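PDB 4ABX: DNA repair protein RecN from Deinococcus radiodurans, which is an SMC-like, ATP-binding protein that may take part in the recombinational repair of damaged DNA, seen here as its coiled-coil domain. Local coordinates for residues R10-V21 against A155-E166. Sequence-based numbering, arbitrary orientation.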
ATOM      1  N   ARG A  10      17.893  37.883  60.217  1.00 29.46           N
ATOM      2  CA  ARG A  10      17.896  39.030  59.319  1.00 29.19           C
ATOM      3  C   ARG A  10      18.878  38.821  58.170  1.00 28.61           C
ATOM      4  O   ARG A  10      18.584  39.162  57.024  1.00 30.05           O
ATOM      5  CB  ARG A  10      18.251  40.310  60.071  1.00 24.87           C
ATOM      6  CG  ARG A  10      18.157  41.562  59.216  1.00 32.75           C
ATOM      7  CD  ARG A  10      18.922  42.734  59.836  1.00 40.99           C
ATOM      8  NE  ARG A  10      18.506  43.008  61.206  1.00 48.08           N
ATOM      9  CZ  ARG A  10      19.328  43.408  62.172  1.00 55.64           C
ATOM     10  NH1 ARG A  10      20.622  43.578  61.925  1.00 55.81           N
ATOM     11  NH2 ARG A  10      18.858  43.631  63.391  1.00 57.44           N
ATOM     12  N   ALA A  11      20.050  38.272  58.484  1.00 30.27           N
ATOM     13  CA  ALA A  11      21.065  38.012  57.467  1.00 28.26           C
ATOM     14  C   ALA A  11      20.518  37.064  56.405  1.00 29.95           C
ATOM     15  O   ALA A  11      20.700  37.282  55.206  1.00 28.46           O
ATOM     16  CB  ALA A  11      22.328  37.440  58.101  1.00 21.43           C
ATOM     17  N   ARG A  12      19.836  36.015  56.851  1.00 27.61           N
ATOM     18  CA  ARG A  12      19.264  35.044  55.930  1.00 20.95           C
ATOM     19  C   ARG A  12      18.126  35.656  55.116  1.00 21.40           C
ATOM     20  O   ARG A  12      17.965  35.351  53.941  1.00 25.28           O
ATOM     21  CB  ARG A  12      18.808  33.773  56.667  1.00 24.37           C
ATOM     22  CG  ARG A  12      19.961  32.988  57.315  1.00 20.01           C
ATOM     23  CD  ARG A  12      19.548  31.580  57.742  1.00 21.69           C
ATOM     24  NE  ARG A  12      18.354  31.574  58.582  1.00 23.16           N
ATOM     25  CZ  ARG A  12      18.365  31.650  59.909  1.00 31.78           C
ATOM     26  NH1 ARG A  12      19.515  31.736  60.573  1.00 28.51           N
ATOM     27  NH2 ARG A  12      17.219  31.638  60.577  1.00 33.03           N
ATOM     28  N   GLN A  13      17.343  36.529  55.739  1.00 22.04           N
ATOM     29  CA  GLN A  13      16.240  37.164  55.034  1.00 24.33           C
ATOM     30  C   GLN A  13      16.764  38.085  53.935  1.00 27.40           C
ATOM     31  O   GLN A  13      16.179  38.173  52.857  1.00 25.89           O
ATOM     32  CB  GLN A  13      15.336  37.930  56.000  1.00 25.31           C
ATOM     33  CG  GLN A  13      14.111  38.554  55.336  1.00 26.06           C
ATOM     34  CD  GLN A  13      13.082  37.520  54.914  1.00 35.66           C
ATOM     35  OE1 GLN A  13      12.073  37.852  54.293  1.00 38.70           O
ATOM     36  NE2 GLN A  13      13.329  36.264  55.258  1.00 38.39           N
ATOM     37  N   ILE A  14      17.871  38.767  54.212  1.00 30.56           N
ATOM     38  CA  ILE A  14      18.529  39.598  53.203  1.00 27.47           C
ATOM     39  C   ILE A  14      18.938  38.782  51.971  1.00 25.56           C
ATOM     40  O   ILE A  14      18.732  39.224  50.842  1.00 25.70           O
ATOM     41  CB  ILE A  14      19.755  40.339  53.784  1.00 24.64           C
ATOM     42  CG1 ILE A  14      19.292  41.436  54.743  1.00 23.00           C
ATOM     43  CG2 ILE A  14      20.620  40.928  52.668  1.00 24.79           C
ATOM     44  CD1 ILE A  14      20.420  42.126  55.505  1.00 26.92           C
ATOM     45  N   ASP A  15      19.513  37.599  52.190  1.00 19.85           N
ATOM     46  CA  ASP A  15      19.917  36.726  51.087  1.00 23.38           C
ATOM     47  C   ASP A  15      18.709  36.239  50.293  1.00 24.75           C
ATOM     48  O   ASP A  15      18.740  36.179  49.066  1.00 27.19           O
ATOM     49  CB  ASP A  15      20.693  35.509  51.603  1.00 28.11           C
ATOM     50  CG  ASP A  15      22.120  35.844  52.004  1.00 33.46           C
ATOM     51  OD1 ASP A  15      22.642  36.882  51.553  1.00 31.70           O
ATOM     52  OD2 ASP A  15      22.723  35.054  52.761  1.00 33.34           O
ATOM     53  N   LEU A  16      17.656  35.863  51.010  1.00 29.23           N
ATOM     54  CA  LEU A  16      16.414  35.412  50.388  1.00 27.06           C
ATOM     55  C   LEU A  16      15.860  36.462  49.426  1.00 27.13           C
ATOM     56  O   LEU A  16      15.587  36.180  48.259  1.00 28.35           O
ATOM     57  CB  LEU A  16      15.377  35.109  51.474  1.00 28.41           C
ATOM     58  CG  LEU A  16      13.940  34.803  51.045  1.00 31.88           C
ATOM     59  CD1 LEU A  16      13.903  33.634  50.073  1.00 26.36           C
ATOM     60  CD2 LEU A  16      13.083  34.511  52.262  1.00 36.24           C
ATOM     61  N   LEU A  17      15.697  37.680  49.925  1.00 26.14           N
ATOM     62  CA  LEU A  17      15.080  38.741  49.142  1.00 21.68           C
ATOM     63  C   LEU A  17      15.964  39.152  47.966  1.00 22.13           C
ATOM     64  O   LEU A  17      15.477  39.355  46.852  1.00 23.81           O
ATOM     65  CB  LEU A  17      14.776  39.946  50.034  1.00 22.68           C
ATOM     66  CG  LEU A  17      13.803  39.689  51.188  1.00 20.36           C
ATOM     67  CD1 LEU A  17      13.883  40.813  52.227  1.00 19.82           C
ATOM     68  CD2 LEU A  17      12.379  39.519  50.666  1.00 22.92           C
ATOM     69  N   ALA A  18      17.264  39.269  48.217  1.00 22.36           N
ATOM     70  CA  ALA A  18      18.199  39.630  47.157  1.00 26.23           C
ATOM     71  C   ALA A  18      18.110  38.628  46.008  1.00 25.06           C
ATOM     72  O   ALA A  18      18.142  39.010  44.840  1.00 22.29           O
ATOM     73  CB  ALA A  18      19.621  39.707  47.693  1.00 24.54           C
ATOM     74  N   PHE A  19      17.992  37.349  46.351  1.00 25.29           N
ATOM     75  CA  PHE A  19      17.908  36.278  45.360  1.00 28.48           C
ATOM     76  C   PHE A  19      16.610  36.361  44.559  1.00 22.32           C
ATOM     77  O   PHE A  19      16.597  36.163  43.343  1.00 22.31           O
ATOM     78  CB  PHE A  19      18.009  34.907  46.049  1.00 37.75           C
ATOM     79  CG  PHE A  19      17.662  33.751  45.153  1.00 45.40           C
ATOM     80  CD1 PHE A  19      16.338  33.383  44.956  1.00 46.26           C
ATOM     81  CD2 PHE A  19      18.656  33.037  44.502  1.00 50.15           C
ATOM     82  CE1 PHE A  19      16.013  32.324  44.127  1.00 50.37           C
ATOM     83  CE2 PHE A  19      18.338  31.972  43.674  1.00 50.70           C
ATOM     84  CZ  PHE A  19      17.015  31.617  43.485  1.00 52.00           C
ATOM     85  N   GLN A  20      15.517  36.653  45.248  1.00 24.11           N
ATOM     86  CA  GLN A  20      14.226  36.774  44.590  1.00 23.30           C
ATOM     87  C   GLN A  20      14.179  37.977  43.644  1.00 24.34           C
ATOM     88  O   GLN A  20      13.677  37.876  42.524  1.00 21.66           O
ATOM     89  CB  GLN A  20      13.108  36.828  45.629  1.00 23.25           C
ATOM     90  CG  GLN A  20      12.833  35.474  46.264  1.00 23.62           C
ATOM     91  CD  GLN A  20      11.924  35.552  47.480  1.00 24.57           C
ATOM     92  OE1 GLN A  20      11.683  36.628  48.025  1.00 28.68           O
ATOM     93  NE2 GLN A  20      11.412  34.401  47.907  1.00 30.05           N
ATOM     94  N   VAL A  21      14.734  39.097  44.091  1.00 20.57           N
ATOM     95  CA  VAL A  21      14.811  40.308  43.274  1.00 25.73           C
ATOM     96  C   VAL A  21      15.658  40.086  42.025  1.00 30.04           C
ATOM     97  O   VAL A  21      15.271  40.476  40.922  1.00 30.25           O
ATOM     98  CB  VAL A  21      15.382  41.492  44.087  1.00 28.47           C
ATOM     99  CG1 VAL A  21      15.792  42.644  43.172  1.00 26.47           C
ATOM    100  CG2 VAL A  21      14.372  41.951  45.140  1.00 24.45           C
ATOM    101  N   ALA A 155       9.645  43.146  47.507  1.00 21.41           N
ATOM    102  CA  ALA A 155      10.842  42.460  47.982  1.00 24.76           C
ATOM    103  C   ALA A 155      12.017  43.424  48.054  1.00 28.72           C
ATOM    104  O   ALA A 155      12.784  43.405  49.024  1.00 25.03           O
ATOM    105  CB  ALA A 155      11.176  41.270  47.098  1.00 24.23           C
ATOM    106  N   ALA A 156      12.148  44.268  47.030  1.00 27.75           N
ATOM    107  CA  ALA A 156      13.241  45.232  46.962  1.00 26.38           C
ATOM    108  C   ALA A 156      13.150  46.252  48.092  1.00 35.34           C
ATOM    109  O   ALA A 156      14.162  46.626  48.688  1.00 35.72           O
ATOM    110  CB  ALA A 156      13.257  45.938  45.604  1.00 26.46           C
ATOM    111  N   GLU A 157      11.933  46.711  48.372  1.00 37.97           N
ATOM    112  CA  GLU A 157      11.711  47.655  49.455  1.00 38.32           C
ATOM    113  C   GLU A 157      12.031  47.018  50.805  1.00 38.10           C
ATOM    114  O   GLU A 157      12.746  47.595  51.627  1.00 29.59           O
ATOM    115  CB  GLU A 157      10.271  48.175  49.440  1.00 42.15           C
ATOM    116  CG  GLU A 157       9.945  49.068  50.625  1.00 48.97           C
ATOM    117  CD  GLU A 157       8.638  49.812  50.461  1.00 60.89           C
ATOM    118  OE1 GLU A 157       7.704  49.255  49.847  1.00 64.09           O
ATOM    119  OE2 GLU A 157       8.549  50.961  50.944  1.00 66.60           O
ATOM    120  N   GLU A 158      11.507  45.820  51.034  1.00 36.62           N
ATOM    121  CA  GLU A 158      11.770  45.131  52.289  1.00 33.81           C
ATOM    122  C   GLU A 158      13.277  44.932  52.480  1.00 30.67           C
ATOM    123  O   GLU A 158      13.815  45.151  53.564  1.00 28.67           O
ATOM    124  CB  GLU A 158      11.028  43.796  52.328  1.00 30.92           C
ATOM    125  CG  GLU A 158      11.121  43.089  53.670  1.00 40.97           C
ATOM    126  CD  GLU A 158      10.551  41.686  53.633  1.00 43.19           C
ATOM    127  OE1 GLU A 158       9.862  41.346  52.649  1.00 41.40           O
ATOM    128  OE2 GLU A 158      10.791  40.925  54.593  1.00 49.91           O
ATOM    129  N   LEU A 159      13.955  44.544  51.407  1.00 30.77           N
ATOM    130  CA  LEU A 159      15.399  44.349  51.423  1.00 30.95           C
ATOM    131  C   LEU A 159      16.158  45.617  51.837  1.00 33.47           C
ATOM    132  O   LEU A 159      17.119  45.552  52.602  1.00 30.44           O
ATOM    133  CB  LEU A 159      15.872  43.871  50.043  1.00 30.82           C
ATOM    134  CG  LEU A 159      17.378  43.791  49.789  1.00 31.16           C
ATOM    135  CD1 LEU A 159      18.041  42.834  50.771  1.00 32.32           C
ATOM    136  CD2 LEU A 159      17.641  43.366  48.355  1.00 28.66           C
ATOM    137  N   ALA A 160      15.731  46.769  51.330  1.00 31.03           N
ATOM    138  CA  ALA A 160      16.392  48.022  51.667  1.00 35.30           C
ATOM    139  C   ALA A 160      16.275  48.338  53.157  1.00 35.65           C
ATOM    140  O   ALA A 160      17.223  48.835  53.772  1.00 32.64           O
ATOM    141  CB  ALA A 160      15.835  49.167  50.831  1.00 39.39           C
ATOM    142  N   GLY A 161      15.110  48.057  53.733  1.00 32.95           N
ATOM    143  CA  GLY A 161      14.884  48.318  55.145  1.00 35.17           C
ATOM    144  C   GLY A 161      15.771  47.456  56.021  1.00 32.81           C
ATOM    145  O   GLY A 161      16.276  47.905  57.052  1.00 33.87           O
ATOM    146  N   LEU A 162      15.972  46.210  55.608  1.00 31.15           N
ATOM    147  CA  LEU A 162      16.803  45.290  56.377  1.00 30.22           C
ATOM    148  C   LEU A 162      18.278  45.676  56.323  1.00 29.03           C
ATOM    149  O   LEU A 162      18.975  45.643  57.335  1.00 36.02           O
ATOM    150  CB  LEU A 162      16.605  43.850  55.903  1.00 26.90           C
ATOM    151  CG  LEU A 162      15.231  43.262  56.232  1.00 32.81           C
ATOM    152  CD1 LEU A 162      15.133  41.815  55.775  1.00 33.97           C
ATOM    153  CD2 LEU A 162      14.943  43.378  57.718  1.00 33.19           C
ATOM    154  N   GLU A 163      18.747  46.047  55.137  1.00 29.41           N
ATOM    155  CA  GLU A 163      20.123  46.490  54.973  1.00 34.01           C
ATOM    156  C   GLU A 163      20.405  47.731  55.819  1.00 36.44           C
ATOM    157  O   GLU A 163      21.484  47.867  56.394  1.00 34.11           O
ATOM    158  CB  GLU A 163      20.420  46.764  53.499  1.00 37.87           C
ATOM    159  CG  GLU A 163      20.335  45.523  52.625  1.00 34.67           C
ATOM    160  CD  GLU A 163      20.594  45.818  51.165  1.00 37.79           C
ATOM    161  OE1 GLU A 163      20.332  46.960  50.734  1.00 43.54           O
ATOM    162  OE2 GLU A 163      21.066  44.910  50.449  1.00 35.62           O
ATOM    163  N   GLU A 164      19.429  48.630  55.899  1.00 37.34           N
ATOM    164  CA  GLU A 164      19.577  49.832  56.712  1.00 43.84           C
ATOM    165  C   GLU A 164      19.644  49.494  58.198  1.00 43.19           C
ATOM    166  O   GLU A 164      20.419  50.098  58.946  1.00 42.51           O
ATOM    167  CB  GLU A 164      18.435  50.813  56.450  1.00 50.39           C
ATOM    168  CG  GLU A 164      18.562  52.115  57.230  1.00 55.50           C
ATOM    169  CD  GLU A 164      17.392  53.048  57.003  1.00 64.68           C
ATOM    170  OE1 GLU A 164      17.336  53.690  55.932  1.00 69.90           O
ATOM    171  OE2 GLU A 164      16.526  53.142  57.898  1.00 66.57           O
ATOM    172  N   ASP A 165      18.830  48.531  58.625  1.00 42.48           N
ATOM    173  CA  ASP A 165      18.819  48.108  60.021  1.00 42.18           C
ATOM    174  C   ASP A 165      20.184  47.557  60.416  1.00 41.73           C
ATOM    175  O   ASP A 165      20.659  47.783  61.529  1.00 41.87           O
ATOM    176  CB  ASP A 165      17.740  47.049  60.265  1.00 37.61           C
ATOM    177  CG  ASP A 165      16.337  47.577  60.037  1.00 37.24           C
ATOM    178  OD1 ASP A 165      16.118  48.791  60.221  1.00 41.38           O
ATOM    179  OD2 ASP A 165      15.449  46.776  59.672  1.00 36.97           O
ATOM    180  N   GLU A 166      20.808  46.826  59.497  1.00 41.52           N
ATOM    181  CA  GLU A 166      22.130  46.269  59.748  1.00 43.04           C
ATOM    182  C   GLU A 166      23.178  47.360  59.893  1.00 42.47           C
ATOM    183  O   GLU A 166      23.993  47.320  60.811  1.00 44.85           O
ATOM    184  CB  GLU A 166      22.538  45.293  58.646  1.00 45.51           C
ATOM    185  CG  GLU A 166      22.162  43.851  58.938  1.00 53.88           C
ATOM    186  CD  GLU A 166      22.738  42.886  57.923  1.00 55.17           C
ATOM    187  OE1 GLU A 166      23.144  43.343  56.833  1.00 54.27           O
ATOM    188  OE2 GLU A 166      22.790  41.673  58.220  1.00 56.61           O
TER
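Ile14, Leu17, Leu159 and Leu162 form the apolar seam of an antiparallel coiled-coil contact near the two chain ends of the RecN coiled-coil domain. Helix 6-27 here pairs with helix 145-169. The short axes approach to 9.0 Å at 148° between their directions, and about 700 Å² of surface is buried. Packing is knobs-into-holes. Leu17 sits among Ala155, Glu158, Leu159 and Leu162. Its CG lies anti to the carbonyl carbon (chi1 -61°), and CD1 reaches CD1 of Leu162 at 3.9 Å. Ile14 is the next knob, among Leu159, Leu162, Glu163 and Glu166. Its CG2 branch meets Leu159 CD1 at 3.7 Å, the two side chains crossing at about a right angle. The Ile14 and Leu162 side chains run alongside each other, pointing opposite ways, with Ile14 CG1 3.8 Å from Leu162 CB. Leu162 returns the packing as a knob among Arg10, Gln13, Ile14 and Leu17. Toward Val21 the partners become small: CG2 of Val21 rests on Ala155 CB at 3.8 Å and also touches Ala156.

Long polar side chains border the seam. Arg10 CD lies 3.5 Å from Glu166 CG as the two side chains pass in opposite directions. Glu166 CG comes at the guanidinium edge, while Asp165 CB lies over one face, toward its rim. The charged groups do not pair directly: Arg10 NH1 stays 4.7 Å from Glu166 OE2. The Glu166 carboxylate instead reaches the end of Ile14, with OE1 3.3 Å from CD1. Replacing Glu166 with alanine is likely to strip the carboxylate from the end of Ile14 and to take from Arg10 both the CG it packs against and a nearby opposite charge. The pairing thus rests mainly on interlocked apolar side chains, probably with modest help from charge attraction at the border.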